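FMN Adenylyltransferase (Candida glabrata, PDB 3FWK) catalyses transfer of the adenylyl group of ATP to FMN, the last step of FAD biosynthesis, on a Rossmann-like alpha/beta fold. Local coordinates at residues A[43-46]-A[47-51]; A[33-36]-A[37-41]; A[151-154]-A[155-158]; A[121-124]-A[125-128]; A[80-83]-A[84-88]. One frame throughout, in Å; residues are numbered along the deposited sequence.

Interaction 1: residues A[43-46]-A[47-51]; sequences KSIL and INETF
At the C-terminal end of helix 31-50 the backbone widens into a pi-type turn, in which the carbonyls of Ser44 and Leu46 each take two backbone donors and Thr50 OG1 reaches back to Ile45 O. Ile47 N still bonds to Lys43 O in the regular i to i+4 way, at 2.8 Å. From there the bonds shift from i+4 towards i+5. Ser44 O takes both kinds, from Asn48 N and the more distant Glu49 N. Leu46 O accepts from Thr50 N and, in a nearly straight i to i+5 bond of 2.9 Å (174°), from Phe51 N. From the backbone, Ile45 O takes a weak bond from Glu49 N, and the hydroxyl OG1 of Thr50 donates to it as well, at 2.9 Å and from above the carbonyl plane. In one of two conformers of Ser44, with OG opposite its own backbone N (chi1 -177°), Asn48 ND2 donates to Ser44 OG over 2.9 Å; the bond is doubtful for the other. The ring of Phe51 holds Leu46 O over one face, with Phe51 CG 3.5 Å from that oxygen, and it also meets Tyr85 of helix 69-86 edge-to-face. Where the turn widens, each of three successive carbonyls thus takes two donors, from the backbone at Ser44 and Leu46 and from a hydroxyl as well as a weak backbone bond at Ile45.

Interaction 2: residues A[33-36]-A[37-41]; sequences AQTQ and RAINT
This is an i to i+3 and i to i+4 contact within one regular alpha-helix, in the first half of helix 31-50, which packs on helix 7-23 and helix 202-212. Four successive backbone bonds carry it: Arg37 N to Ala33 O, Ala38 N to Gln34 O, Ile39 N to Thr35 O and Asn40 N to Gln36 O, all between 2.8 and 3.0 Å. The side chains divide by face. On the inner face, Ile39 follows Thr35 by one turn, and Thr35 CG2 stands 4.2 Å from Ile39 CD1; both residues pack on Tyr21 and Phe208. Ile39 CG1 also rests 3.3 Å from Thr35 O. Thr35 OG1 bonds back to Ile31 O and also to ND2 of Asn204, which holds Gln34 OE1 too, and Gln36 turns its NE2 to Tyr21 O and Ile24 O, linking the helix to the end of helix 7-23. On the outer face, Arg37 bends back along the preceding turn. Its chain folds at CG-CD (chi3 -59°), which lays one face of the guanidinium over the backbone of Gln34. The amide of Gln34 is turned about 70° from the guanidinium plane. Beneath that face Gln34 CA lies 3.6 Å from Arg37 CZ, while Arg37 NH2 touches Gln34 CB at 3.6 Å and Arg37 NH1 approaches Ala33 CB at 3.7 Å.

Interaction 3: residues A[151-154]-A[155-158]; sequences FETF and LQVF
Phe154 lays its ring beside that of Phe158, one turn further along the chain. The closest approach is Phe154 CE1 to Phe158 CD2, 3.2 Å, a close carbon-carbon contact. The ring centroids are 5.0 Å apart and the planes are inclined at 38°. At its other flank Phe154 CD2 meets Leu155 CD2 at 3.5 Å. CG of Phe154 lies opposite the backbone N (chi1 169°), which sets the ring out from the helix, beside its own carbonyl carbon, where Leu155 and Phe158 meet it. The residues form the end of helix 147-157, which packs against the parallel strands of the mixed sheet in the Rossmann-like fold: Phe154 touches Ser62, Val110 and Ile164 and meets Tyr137 edge-to-face, while Phe151 stacks on Trp188. Phe158 leaves helical geometry, yet its N still donates to Phe154 O at 2.9 Å. That same oxygen takes a weak second bond from Val157 N, which also bonds to Thr153 O. On the outer side Glu152 OE2 stays 3.9 Å from Gln156 NE2, the two flat groups turned 71° apart.

Interaction 4: residues A[121-124]-A[125-128]; sequences LENF and IEET
Thr128 and Phe124 make both a polar and an apolar contact. In the polar one, Phe124 O accepts from Thr128 N at 2.9 Å and from Thr128 OG1 at 2.8 Å, the two donors arriving from opposite faces of the carbonyl plane. The torsion of Thr128 (chi1 54°) sets OG1 between its backbone N and carbonyl carbon and leaves CG2 to the ring. In the apolar one, a CH-pi contact, Thr128 CG2 sits over the face of the Phe124 ring, 3.6 Å from its centroid and 24° off the normal. Helix 119-131 is the crossover of a beta-alpha-beta unit between strands 107-111 and 134-138; on it Ile125 touches Phe111, and Tyr65 OH bonds to Thr128 OG1. Ile125 CD1 packs on Leu121 CG at 4.3 Å. Through water, Asn123 OD1 and Glu126 OE1 are joined: one water donates to both, at 2.7 Å to Asn123 OD1 and 2.9 Å to Glu126 OE1. Glu127 bends back at its chi2 torsion, bringing Glu127 OE2 to 3.4 Å from Asn123 CB.

Interaction 5: residues A[80-83]-A[84-88]; sequences SCLW and EYYIV
Trp83 reaches from the last turns of helix 69-86 on to Ile87 and Val88. Its CB sits 3.1 Å from the next backbone nitrogen, Glu84 N. With CG opposite the backbone N (chi1 -174°), the indole stands out from the helix, beside its carbonyl carbon, where Ile87 can cover it. Trp83 CD1, on the five-membered ring, meets Val88 CG2 at 3.8 Å, and NE1 lies near the same methyl and Ile87 CG2. On the other side of CG, CD2 touches Ile87 CG1; further out, Trp83 CZ2 comes within 3.7 Å of Ile87 CG2. The far atoms CZ3 and CH2 again face CG1. Ile87 CG1 stands almost squarely over the six-membered ring of Trp83, 3.6 Å from its centroid and only 6° off the normal, a CH-pi contact. Tyr15 of helix 7-23 also meets the Trp83 ring. In the backbone, Trp83 O accepts from Ile87 N at 2.8 Å and weakly from Val88 N, fixing Ile87 where it crosses the ring. On another side of the helix a water bridges Ser80 OG and Glu84 OE1, 2.7 Å from each, and donates to the carboxylate; the same OE1 forms a salt bridge with Lys43 of helix 31-50. Glu84 OE1 is thus shared between a water and an ammonium group, which would probably favour its charged form, whereas the Trp83 side is held by dispersion and CH-pi contact.

Overall arrangement
Interactions 1 and 2 lie in series on helix 31-50, about 14 Å apart between centres: the regular first half holds interaction 2, the widened C-terminal end interaction 1. Interaction 5, at the end of helix 69-86, touches interaction 1 through Lys43 with Glu84, Ile47 with Glu84 and Phe51 with Leu82, joining two helix ends. Interactions 3 and 4 belong to other helices flanking the sheet and touch none of the others. Interaction 4 is nearest the chain centre, with half its residues buried; interactions 3 and 5 lie further out. Polar and charged groups keep to outer sides, as the Arg37 guanidinium does in interaction 2. Aromatic contacts differ: ring with ring in interaction 3, ring with aliphatic carbon in interactions 4 and 5.

Interaction 1: residues A[43-46]-A[47-51]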
loop_
_atom_site.group_PDB
_atom_site.type_symbol
_atom_site.label_atom_id
_atom_site.label_comp_id
_atom_site.label_asym_id
_atom_site.label_seq_id
_atom_site.Cartn_x
_atom_site.Cartn_y
_atom_site.Cartn_z
ATOM N N LYS A 43 8.696 -6.677 10.501
ATOM C CA LYS A 43 9.085 -8.093 10.431
ATOM C C LYS A 43 8.892 -8.787 11.758
ATOM O O LYS A 43 8.405 -9.906 11.808
ATOM C CB LYS A 43 10.560 -8.233 10.028
ATOM C CG LYS A 43 10.882 -7.991 8.583
ATOM C CD LYS A 43 12.385 -8.396 8.380
ATOM C CE LYS A 43 12.852 -8.369 6.967
ATOM N NZ LYS A 43 14.036 -9.312 6.850
ATOM N N SER A 44 9.260 -8.124 12.859
ATOM C CA SER A 44 9.071 -8.760 14.149
ATOM C C SER A 44 7.591 -8.971 14.475
ATOM O O SER A 44 7.212 -10.017 15.000
ATOM C CB SER A 44 9.741 -7.923 15.227
ATOM O OG SER A 44 9.629 -8.569 16.463
ATOM N N ILE A 45 6.747 -7.989 14.164
ATOM C CA ILE A 45 5.324 -8.139 14.409
ATOM C C ILE A 45 4.818 -9.371 13.643
ATOM O O ILE A 45 4.067 -10.179 14.200
ATOM C CB ILE A 45 4.570 -6.853 13.992
ATOM C CG1 ILE A 45 4.903 -5.716 14.985
ATOM C CG2 ILE A 45 3.068 -7.097 13.931
ATOM C CD1 ILE A 45 4.543 -4.331 14.458
ATOM N N LEU A 46 5.192 -9.520 12.365
ATOM C CA LEU A 46 4.669 -10.634 11.592
ATOM C C LEU A 46 5.286 -11.966 11.988
ATOM O O LEU A 46 4.581 -12.951 12.262
ATOM C CB LEU A 46 4.835 -10.353 10.104
ATOM C CG LEU A 46 3.901 -9.274 9.561
ATOM C CD1 LEU A 46 4.268 -8.884 8.145
ATOM C CD2 LEU A 46 2.436 -9.673 9.672
ATOM N N ILE A 47 6.623 -12.029 12.000
ATOM C CA ILE A 47 7.297 -13.304 12.209
ATOM C C ILE A 47 7.195 -13.770 13.662
ATOM O O ILE A 47 7.021 -14.962 13.924
ATOM C CB ILE A 47 8.769 -13.187 11.769
ATOM C CG1 ILE A 47 8.824 -12.948 10.255
ATOM C CG2 ILE A 47 9.587 -14.415 12.192
ATOM C CD1 ILE A 47 10.184 -12.580 9.681
ATOM N N ASN A 48 7.309 -12.848 14.611
ATOM C CA ASN A 48 7.307 -13.211 16.026
ATOM C C ASN A 48 5.948 -13.173 16.662
ATOM O O ASN A 48 5.664 -13.993 17.517
ATOM C CB ASN A 48 8.281 -12.330 16.831
ATOM C CG ASN A 48 9.712 -12.438 16.331
ATOM O OD1 ASN A 48 10.146 -13.511 15.938
ATOM N ND2 ASN A 48 10.438 -11.334 16.351
ATOM N N GLU A 49 5.110 -12.195 16.291
ATOM C CA GLU A 49 3.839 -12.028 16.995
ATOM C C GLU A 49 2.634 -12.574 16.248
ATOM O O GLU A 49 1.588 -12.787 16.848
ATOM C CB GLU A 49 3.588 -10.558 17.325
ATOM C CG GLU A 49 4.641 -9.876 18.175
ATOM C CD GLU A 49 4.206 -8.459 18.535
ATOM O OE1 GLU A 49 3.106 -8.291 19.145
ATOM O OE2 GLU A 49 4.927 -7.516 18.186
ATOM N N THR A 50 2.734 -12.757 14.937
ATOM C CA THR A 50 1.531 -13.036 14.145
ATOM C C THR A 50 1.508 -14.483 13.685
ATOM O O THR A 50 0.630 -15.241 14.100
ATOM C CB THR A 50 1.408 -12.080 12.953
ATOM O OG1 THR A 50 1.367 -10.727 13.441
ATOM C CG2 THR A 50 0.149 -12.377 12.116
ATOM N N PHE A 51 2.479 -14.884 12.870
ATOM C CA PHE A 51 2.436 -16.217 12.259
ATOM C C PHE A 51 2.456 -17.371 13.275
ATOM O O PHE A 51 1.850 -18.394 12.999
ATOM C CB PHE A 51 3.546 -16.363 11.213
ATOM C CG PHE A 51 3.424 -15.409 10.031
ATOM C CD1 PHE A 51 2.192 -14.854 9.638
ATOM C CD2 PHE A 51 4.551 -15.107 9.290
ATOM C CE1 PHE A 51 2.114 -13.990 8.536
ATOM C CE2 PHE A 51 4.466 -14.268 8.200
ATOM C CZ PHE A 51 3.260 -13.720 7.815
#

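Interaction 2: residues A[33-36]-A[37-41]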
loop_
_atom_site.group_PDB
_atom_site.type_symbol
_atom_site.label_atom_id
_atom_site.label_comp_id
_atom_site.label_asym_id
_atom_site.label_seq_id
_atom_site.Cartn_x
_atom_site.Cartn_y
_atom_site.Cartn_z
ATOM N N ALA A 33 17.775 4.904 6.858
ATOM C CA ALA A 33 17.973 4.179 8.110
ATOM C C ALA A 33 16.679 4.089 8.928
ATOM O O ALA A 33 16.391 3.039 9.498
ATOM C CB ALA A 33 19.077 4.852 8.946
ATOM N N GLN A 34 15.892 5.164 8.959
ATOM C CA GLN A 34 14.624 5.131 9.652
ATOM C C GLN A 34 13.667 4.076 9.038
ATOM O O GLN A 34 12.944 3.387 9.752
ATOM C CB GLN A 34 13.995 6.511 9.605
ATOM C CG GLN A 34 12.716 6.661 10.426
ATOM C CD GLN A 34 12.048 7.981 10.134
ATOM O OE1 GLN A 34 11.650 8.252 9.008
ATOM N NE2 GLN A 34 11.949 8.843 11.148
ATOM N N THR A 35 13.699 3.974 7.716
ATOM C CA THR A 35 12.890 2.977 7.002
ATOM C C THR A 35 13.363 1.565 7.324
ATOM O O THR A 35 12.552 0.663 7.515
ATOM C CB THR A 35 12.913 3.253 5.480
ATOM O OG1 THR A 35 12.542 4.604 5.247
ATOM C CG2 THR A 35 11.974 2.307 4.741
ATOM N N GLN A 36 14.686 1.355 7.380
ATOM C CA GLN A 36 15.199 0.070 7.803
ATOM C C GLN A 36 14.678 -0.329 9.181
ATOM O O GLN A 36 14.292 -1.482 9.408
ATOM C CB GLN A 36 16.750 0.041 7.770
ATOM C CG GLN A 36 17.267 0.224 6.337
ATOM C CD GLN A 36 18.756 0.460 6.249
ATOM O OE1 GLN A 36 19.341 1.017 7.155
ATOM N NE2 GLN A 36 19.370 0.086 5.145
ATOM N N ARG A 37 14.732 0.612 10.125
ATOM C CA ARG A 37 14.193 0.356 11.445
ATOM C C ARG A 37 12.697 0.003 11.402
ATOM O O ARG A 37 12.251 -0.917 12.111
ATOM C CB ARG A 37 14.449 1.556 12.370
ATOM C CG ARG A 37 15.965 1.793 12.606
ATOM C CD ARG A 37 16.205 2.872 13.715
ATOM N NE ARG A 37 15.626 4.193 13.476
ATOM C CZ ARG A 37 16.221 5.192 12.833
ATOM N NH1 ARG A 37 17.383 4.992 12.214
ATOM N NH2 ARG A 37 15.641 6.376 12.770
ATOM N N ALA A 38 11.950 0.706 10.555
ATOM C CA ALA A 38 10.510 0.436 10.441
ATOM C C ALA A 38 10.278 -0.963 9.857
ATOM O O ALA A 38 9.361 -1.682 10.316
ATOM C CB ALA A 38 9.876 1.487 9.554
ATOM N N ILE A 39 11.104 -1.362 8.893
ATOM C CA ILE A 39 11.017 -2.737 8.347
ATOM C C ILE A 39 11.265 -3.775 9.408
ATOM O O ILE A 39 10.544 -4.772 9.528
ATOM C CB ILE A 39 11.984 -2.916 7.153
ATOM C CG1 ILE A 39 11.553 -2.054 5.973
ATOM C CG2 ILE A 39 12.142 -4.389 6.794
ATOM C CD1 ILE A 39 12.640 -1.876 4.888
ATOM N N ASN A 40 12.308 -3.564 10.214
ATOM C CA ASN A 40 12.604 -4.517 11.270
ATOM C C ASN A 40 11.465 -4.659 12.279
ATOM O O ASN A 40 11.158 -5.762 12.709
ATOM C CB ASN A 40 13.922 -4.151 11.948
ATOM C CG ASN A 40 15.114 -4.424 11.051
ATOM O OD1 ASN A 40 15.073 -5.320 10.221
ATOM N ND2 ASN A 40 16.166 -3.639 11.219
ATOM N N THR A 41 10.832 -3.540 12.634
ATOM C CA THR A 41 9.682 -3.636 13.527
ATOM C C THR A 41 8.527 -4.398 12.875
ATOM O O THR A 41 7.914 -5.274 13.519
ATOM C CB THR A 41 9.209 -2.249 13.952
ATOM O OG1 THR A 41 10.263 -1.660 14.707
ATOM C CG2 THR A 41 7.958 -2.291 14.834
#

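Interaction 3: residues A[151-154]-A[155-158]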
loop_
_atom_site.group_PDB
_atom_site.type_symbol
_atom_site.label_atom_id
_atom_site.label_comp_id
_atom_site.label_asym_id
_atom_site.label_seq_id
_atom_site.Cartn_x
_atom_site.Cartn_y
_atom_site.Cartn_z
ATOM N N PHE A 151 -17.604 -6.213 5.700
ATOM C CA PHE A 151 -16.766 -7.235 6.325
ATOM C C PHE A 151 -17.625 -8.326 6.958
ATOM O O PHE A 151 -17.203 -9.474 7.010
ATOM C CB PHE A 151 -15.776 -6.622 7.325
ATOM C CG PHE A 151 -14.467 -6.261 6.715
ATOM C CD1 PHE A 151 -13.565 -7.238 6.338
ATOM C CD2 PHE A 151 -14.126 -4.940 6.542
ATOM C CE1 PHE A 151 -12.298 -6.887 5.796
ATOM C CE2 PHE A 151 -12.892 -4.576 5.976
ATOM C CZ PHE A 151 -11.988 -5.543 5.605
ATOM N N GLU A 152 -18.826 -7.994 7.421
ATOM C CA GLU A 152 -19.723 -9.048 7.930
ATOM C C GLU A 152 -20.082 -10.024 6.824
ATOM O O GLU A 152 -20.074 -11.247 7.026
ATOM C CB GLU A 152 -20.976 -8.425 8.538
ATOM C CG GLU A 152 -21.986 -9.460 9.001
ATOM C CD GLU A 152 -21.395 -10.453 9.993
ATOM O OE1 GLU A 152 -20.677 -10.011 10.933
ATOM O OE2 GLU A 152 -21.651 -11.677 9.816
ATOM N N THR A 153 -20.375 -9.497 5.638
ATOM C CA THR A 153 -20.657 -10.353 4.496
ATOM C C THR A 153 -19.454 -11.197 4.103
ATOM O O THR A 153 -19.578 -12.400 3.834
ATOM C CB THR A 153 -21.170 -9.516 3.314
ATOM O OG1 THR A 153 -22.384 -8.888 3.723
ATOM C CG2 THR A 153 -21.357 -10.381 2.066
ATOM N N PHE A 154 -18.276 -10.588 4.113
ATOM C CA PHE A 154 -17.040 -11.307 3.870
ATOM C C PHE A 154 -16.854 -12.479 4.830
ATOM O O PHE A 154 -16.518 -13.586 4.415
ATOM C CB PHE A 154 -15.870 -10.325 3.975
ATOM C CG PHE A 154 -14.557 -10.995 4.001
ATOM C CD1 PHE A 154 -13.979 -11.436 2.846
ATOM C CD2 PHE A 154 -13.914 -11.224 5.214
ATOM C CE1 PHE A 154 -12.726 -12.093 2.863
ATOM C CE2 PHE A 154 -12.691 -11.886 5.262
ATOM C CZ PHE A 154 -12.086 -12.288 4.114
ATOM N N LEU A 155 -17.112 -12.262 6.105
ATOM C CA LEU A 155 -16.938 -13.349 7.073
ATOM C C LEU A 155 -17.963 -14.490 6.871
ATOM O O LEU A 155 -17.621 -15.666 7.093
ATOM C CB LEU A 155 -16.936 -12.797 8.507
ATOM C CG LEU A 155 -15.616 -12.740 9.298
ATOM C CD1 LEU A 155 -15.126 -14.147 9.683
ATOM C CD2 LEU A 155 -14.526 -11.931 8.573
ATOM N N GLN A 156 -19.157 -14.179 6.350
ATOM C CA GLN A 156 -20.126 -15.245 5.980
ATOM C C GLN A 156 -19.581 -16.114 4.844
ATOM O O GLN A 156 -19.830 -17.319 4.807
ATOM C CB GLN A 156 -21.465 -14.638 5.545
ATOM C CG GLN A 156 -22.250 -13.965 6.657
ATOM C CD GLN A 156 -23.458 -13.137 6.143
ATOM O OE1 GLN A 156 -23.620 -12.913 4.933
ATOM N NE2 GLN A 156 -24.291 -12.665 7.075
ATOM N N VAL A 157 -18.851 -15.515 3.909
ATOM C CA VAL A 157 -18.244 -16.255 2.815
ATOM C C VAL A 157 -17.039 -17.030 3.305
ATOM O O VAL A 157 -16.824 -18.167 2.892
ATOM C CB VAL A 157 -17.896 -15.315 1.635
ATOM C CG1 VAL A 157 -17.265 -16.071 0.464
ATOM C CG2 VAL A 157 -19.173 -14.570 1.174
ATOM N N PHE A 158 -16.263 -16.446 4.230
ATOM C CA PHE A 158 -15.015 -17.058 4.697
ATOM C C PHE A 158 -15.027 -17.203 6.211
ATOM O O PHE A 158 -14.282 -16.503 6.929
ATOM C CB PHE A 158 -13.805 -16.227 4.261
ATOM C CG PHE A 158 -13.695 -16.062 2.756
ATOM C CD1 PHE A 158 -13.073 -17.033 1.990
ATOM C CD2 PHE A 158 -14.154 -14.908 2.132
ATOM C CE1 PHE A 158 -12.934 -16.866 0.609
ATOM C CE2 PHE A 158 -14.026 -14.744 0.753
ATOM C CZ PHE A 158 -13.405 -15.706 0.011
#

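Interaction 4: residues A[121-124]-A[125-128]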
loop_
_atom_site.group_PDB
_atom_site.type_symbol
_atom_site.label_atom_id
_atom_site.label_comp_id
_atom_site.label_asym_id
_atom_site.label_seq_id
_atom_site.Cartn_x
_atom_site.Cartn_y
_atom_site.Cartn_z
ATOM N N LEU A 121 -7.141 3.146 -9.837
ATOM C CA LEU A 121 -6.970 2.311 -8.673
ATOM C C LEU A 121 -7.640 0.934 -8.856
ATOM O O LEU A 121 -7.041 -0.085 -8.508
ATOM C CB LEU A 121 -7.484 3.034 -7.433
ATOM C CG LEU A 121 -7.126 2.429 -6.102
ATOM C CD1 LEU A 121 -5.618 2.185 -5.921
ATOM C CD2 LEU A 121 -7.606 3.376 -5.022
ATOM N N GLU A 122 -8.880 0.894 -9.391
ATOM C CA GLU A 122 -9.496 -0.401 -9.724
ATOM C C GLU A 122 -8.588 -1.212 -10.627
ATOM O O GLU A 122 -8.365 -2.420 -10.409
ATOM C CB GLU A 122 -10.862 -0.194 -10.405
ATOM C CG GLU A 122 -11.912 0.530 -9.571
ATOM C CD GLU A 122 -12.555 -0.290 -8.505
ATOM O OE1 GLU A 122 -12.231 -1.479 -8.311
ATOM O OE2 GLU A 122 -13.479 0.279 -7.862
ATOM N N ASN A 123 -8.063 -0.565 -11.687
ATOM C CA ASN A 123 -7.181 -1.248 -12.624
ATOM C C ASN A 123 -5.961 -1.802 -11.872
ATOM O O ASN A 123 -5.534 -2.936 -12.106
ATOM C CB ASN A 123 -6.684 -0.304 -13.699
ATOM C CG ASN A 123 -7.732 0.111 -14.703
ATOM O OD1 ASN A 123 -8.803 -0.505 -14.808
ATOM N ND2 ASN A 123 -7.418 1.151 -15.477
ATOM N N PHE A 124 -5.392 -0.986 -10.987
ATOM C CA PHE A 124 -4.173 -1.366 -10.301
ATOM C C PHE A 124 -4.401 -2.540 -9.349
ATOM O O PHE A 124 -3.545 -3.427 -9.218
ATOM C CB PHE A 124 -3.635 -0.169 -9.552
ATOM C CG PHE A 124 -2.330 -0.473 -8.865
ATOM C CD1 PHE A 124 -1.187 -0.699 -9.625
ATOM C CD2 PHE A 124 -2.253 -0.598 -7.485
ATOM C CE1 PHE A 124 0.036 -0.995 -9.026
ATOM C CE2 PHE A 124 -1.025 -0.944 -6.866
ATOM C CZ PHE A 124 0.103 -1.136 -7.662
ATOM N N ILE A 125 -5.554 -2.562 -8.673
ATOM C CA ILE A 125 -5.879 -3.702 -7.791
ATOM C C ILE A 125 -5.965 -4.988 -8.612
ATOM O O ILE A 125 -5.456 -6.030 -8.205
ATOM C CB ILE A 125 -7.165 -3.421 -7.016
ATOM C CG1 ILE A 125 -6.910 -2.267 -6.013
ATOM C CG2 ILE A 125 -7.663 -4.691 -6.338
ATOM C CD1 ILE A 125 -8.193 -1.667 -5.432
ATOM N N GLU A 126 -6.589 -4.915 -9.780
ATOM C CA GLU A 126 -6.680 -6.113 -10.646
ATOM C C GLU A 126 -5.291 -6.548 -11.140
ATOM O O GLU A 126 -4.955 -7.741 -11.110
ATOM C CB GLU A 126 -7.605 -5.771 -11.809
ATOM C CG GLU A 126 -9.031 -5.602 -11.301
ATOM C CD GLU A 126 -9.952 -4.778 -12.210
ATOM O OE1 GLU A 126 -9.590 -4.516 -13.376
ATOM O OE2 GLU A 126 -11.030 -4.349 -11.726
ATOM N N GLU A 127 -4.482 -5.573 -11.550
ATOM C CA GLU A 127 -3.138 -5.869 -12.077
ATOM C C GLU A 127 -2.278 -6.478 -11.005
ATOM O O GLU A 127 -1.535 -7.445 -11.253
ATOM C CB GLU A 127 -2.519 -4.566 -12.584
ATOM C CG GLU A 127 -3.201 -4.056 -13.850
ATOM C CD GLU A 127 -3.226 -2.542 -14.025
ATOM O OE1 GLU A 127 -2.483 -1.796 -13.304
ATOM O OE2 GLU A 127 -3.993 -2.061 -14.918
ATOM N N THR A 128 -2.353 -5.952 -9.793
ATOM C CA THR A 128 -1.544 -6.517 -8.737
ATOM C C THR A 128 -2.051 -7.853 -8.227
ATOM O O THR A 128 -1.244 -8.692 -7.815
ATOM C CB THR A 128 -1.299 -5.519 -7.657
ATOM O OG1 THR A 128 -2.510 -5.015 -7.214
ATOM C CG2 THR A 128 -0.493 -4.316 -8.147
HETATM O O HOH W 1 -10.861 -1.930 -13.749
#

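Interaction 5: residues A[80-83]-A[84-88]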
loop_
_atom_site.group_PDB
_atom_site.type_symbol
_atom_site.label_atom_id
_atom_site.label_comp_id
_atom_site.label_asym_id
_atom_site.label_seq_id
_atom_site.Cartn_x
_atom_site.Cartn_y
_atom_site.Cartn_z
ATOM N N SER A 80 7.360 -10.938 1.906
ATOM C CA SER A 80 8.734 -11.209 2.336
ATOM C C SER A 80 8.734 -12.064 3.610
ATOM O O SER A 80 9.497 -13.007 3.741
ATOM C CB SER A 80 9.412 -9.873 2.605
ATOM O OG SER A 80 10.719 -10.069 3.199
ATOM N N CYS A 81 7.858 -11.737 4.554
ATOM C CA CYS A 81 7.795 -12.469 5.804
ATOM C C CYS A 81 7.274 -13.868 5.660
ATOM O O CYS A 81 7.705 -14.763 6.390
ATOM C CB CYS A 81 6.998 -11.690 6.852
ATOM S SG CYS A 81 7.844 -10.231 7.436
ATOM N N LEU A 82 6.353 -14.103 4.730
ATOM C CA LEU A 82 5.941 -15.493 4.436
ATOM C C LEU A 82 7.118 -16.312 3.948
ATOM O O LEU A 82 7.318 -17.452 4.384
ATOM C CB LEU A 82 4.848 -15.495 3.366
ATOM C CG LEU A 82 3.490 -14.954 3.774
ATOM C CD1 LEU A 82 2.567 -14.904 2.553
ATOM C CD2 LEU A 82 2.866 -15.792 4.886
ATOM N N TRP A 83 7.896 -15.755 3.034
ATOM C CA TRP A 83 9.085 -16.452 2.558
ATOM C C TRP A 83 10.064 -16.699 3.696
ATOM O O TRP A 83 10.561 -17.815 3.882
ATOM C CB TRP A 83 9.741 -15.680 1.419
ATOM C CG TRP A 83 10.875 -16.421 0.801
ATOM C CD1 TRP A 83 12.220 -16.310 1.101
ATOM C CD2 TRP A 83 10.776 -17.447 -0.194
ATOM N NE1 TRP A 83 12.957 -17.207 0.329
ATOM C CE2 TRP A 83 12.091 -17.891 -0.480
ATOM C CE3 TRP A 83 9.709 -17.988 -0.912
ATOM C CZ2 TRP A 83 12.351 -18.894 -1.411
ATOM C CZ3 TRP A 83 9.969 -18.986 -1.843
ATOM C CH2 TRP A 83 11.269 -19.414 -2.089
ATOM N N GLU A 84 10.344 -15.661 4.462
ATOM C CA GLU A 84 11.310 -15.797 5.559
ATOM C C GLU A 84 10.856 -16.830 6.574
ATOM O O GLU A 84 11.642 -17.701 7.005
ATOM C CB GLU A 84 11.559 -14.437 6.186
ATOM C CG GLU A 84 12.591 -14.486 7.336
ATOM C CD GLU A 84 13.117 -13.134 7.769
ATOM O OE1 GLU A 84 12.826 -12.090 7.164
ATOM O OE2 GLU A 84 13.864 -13.096 8.791
ATOM N N TYR A 85 9.577 -16.824 6.908
ATOM C CA TYR A 85 9.051 -17.700 7.949
ATOM C C TYR A 85 9.086 -19.145 7.493
ATOM O O TYR A 85 9.503 -20.023 8.251
ATOM C CB TYR A 85 7.627 -17.289 8.319
ATOM C CG TYR A 85 7.037 -18.009 9.502
ATOM C CD1 TYR A 85 7.418 -17.665 10.803
ATOM C CD2 TYR A 85 6.043 -18.977 9.336
ATOM C CE1 TYR A 85 6.846 -18.297 11.905
ATOM C CE2 TYR A 85 5.476 -19.610 10.438
ATOM C CZ TYR A 85 5.899 -19.259 11.718
ATOM O OH TYR A 85 5.334 -19.856 12.846
ATOM N N TYR A 86 8.670 -19.394 6.261
ATOM C CA TYR A 86 8.530 -20.771 5.766
ATOM C C TYR A 86 9.747 -21.365 5.100
ATOM O O TYR A 86 9.921 -22.607 5.141
ATOM C CB TYR A 86 7.305 -20.908 4.861
ATOM C CG TYR A 86 6.029 -20.786 5.635
ATOM C CD1 TYR A 86 5.668 -21.750 6.582
ATOM C CD2 TYR A 86 5.196 -19.663 5.478
ATOM C CE1 TYR A 86 4.523 -21.618 7.329
ATOM C CE2 TYR A 86 4.035 -19.540 6.210
ATOM C CZ TYR A 86 3.707 -20.520 7.136
ATOM O OH TYR A 86 2.569 -20.403 7.864
ATOM N N ILE A 87 10.585 -20.533 4.505
ATOM C CA ILE A 87 11.775 -20.998 3.785
ATOM C C ILE A 87 13.068 -20.697 4.517
ATOM O O ILE A 87 13.935 -21.577 4.663
ATOM C CB ILE A 87 11.842 -20.379 2.375
ATOM C CG1 ILE A 87 10.547 -20.687 1.595
ATOM C CG2 ILE A 87 13.105 -20.837 1.614
ATOM C CD1 ILE A 87 10.254 -22.203 1.380
ATOM N N VAL A 88 13.234 -19.457 4.958
ATOM C CA VAL A 88 14.533 -19.012 5.471
ATOM C C VAL A 88 14.775 -19.460 6.905
ATOM O O VAL A 88 15.780 -20.124 7.183
ATOM C CB VAL A 88 14.721 -17.491 5.338
ATOM C CG1 VAL A 88 16.020 -17.050 6.017
ATOM C CG2 VAL A 88 14.739 -17.087 3.876
HETATM O O HOH W 2 10.834 -10.721 5.862
#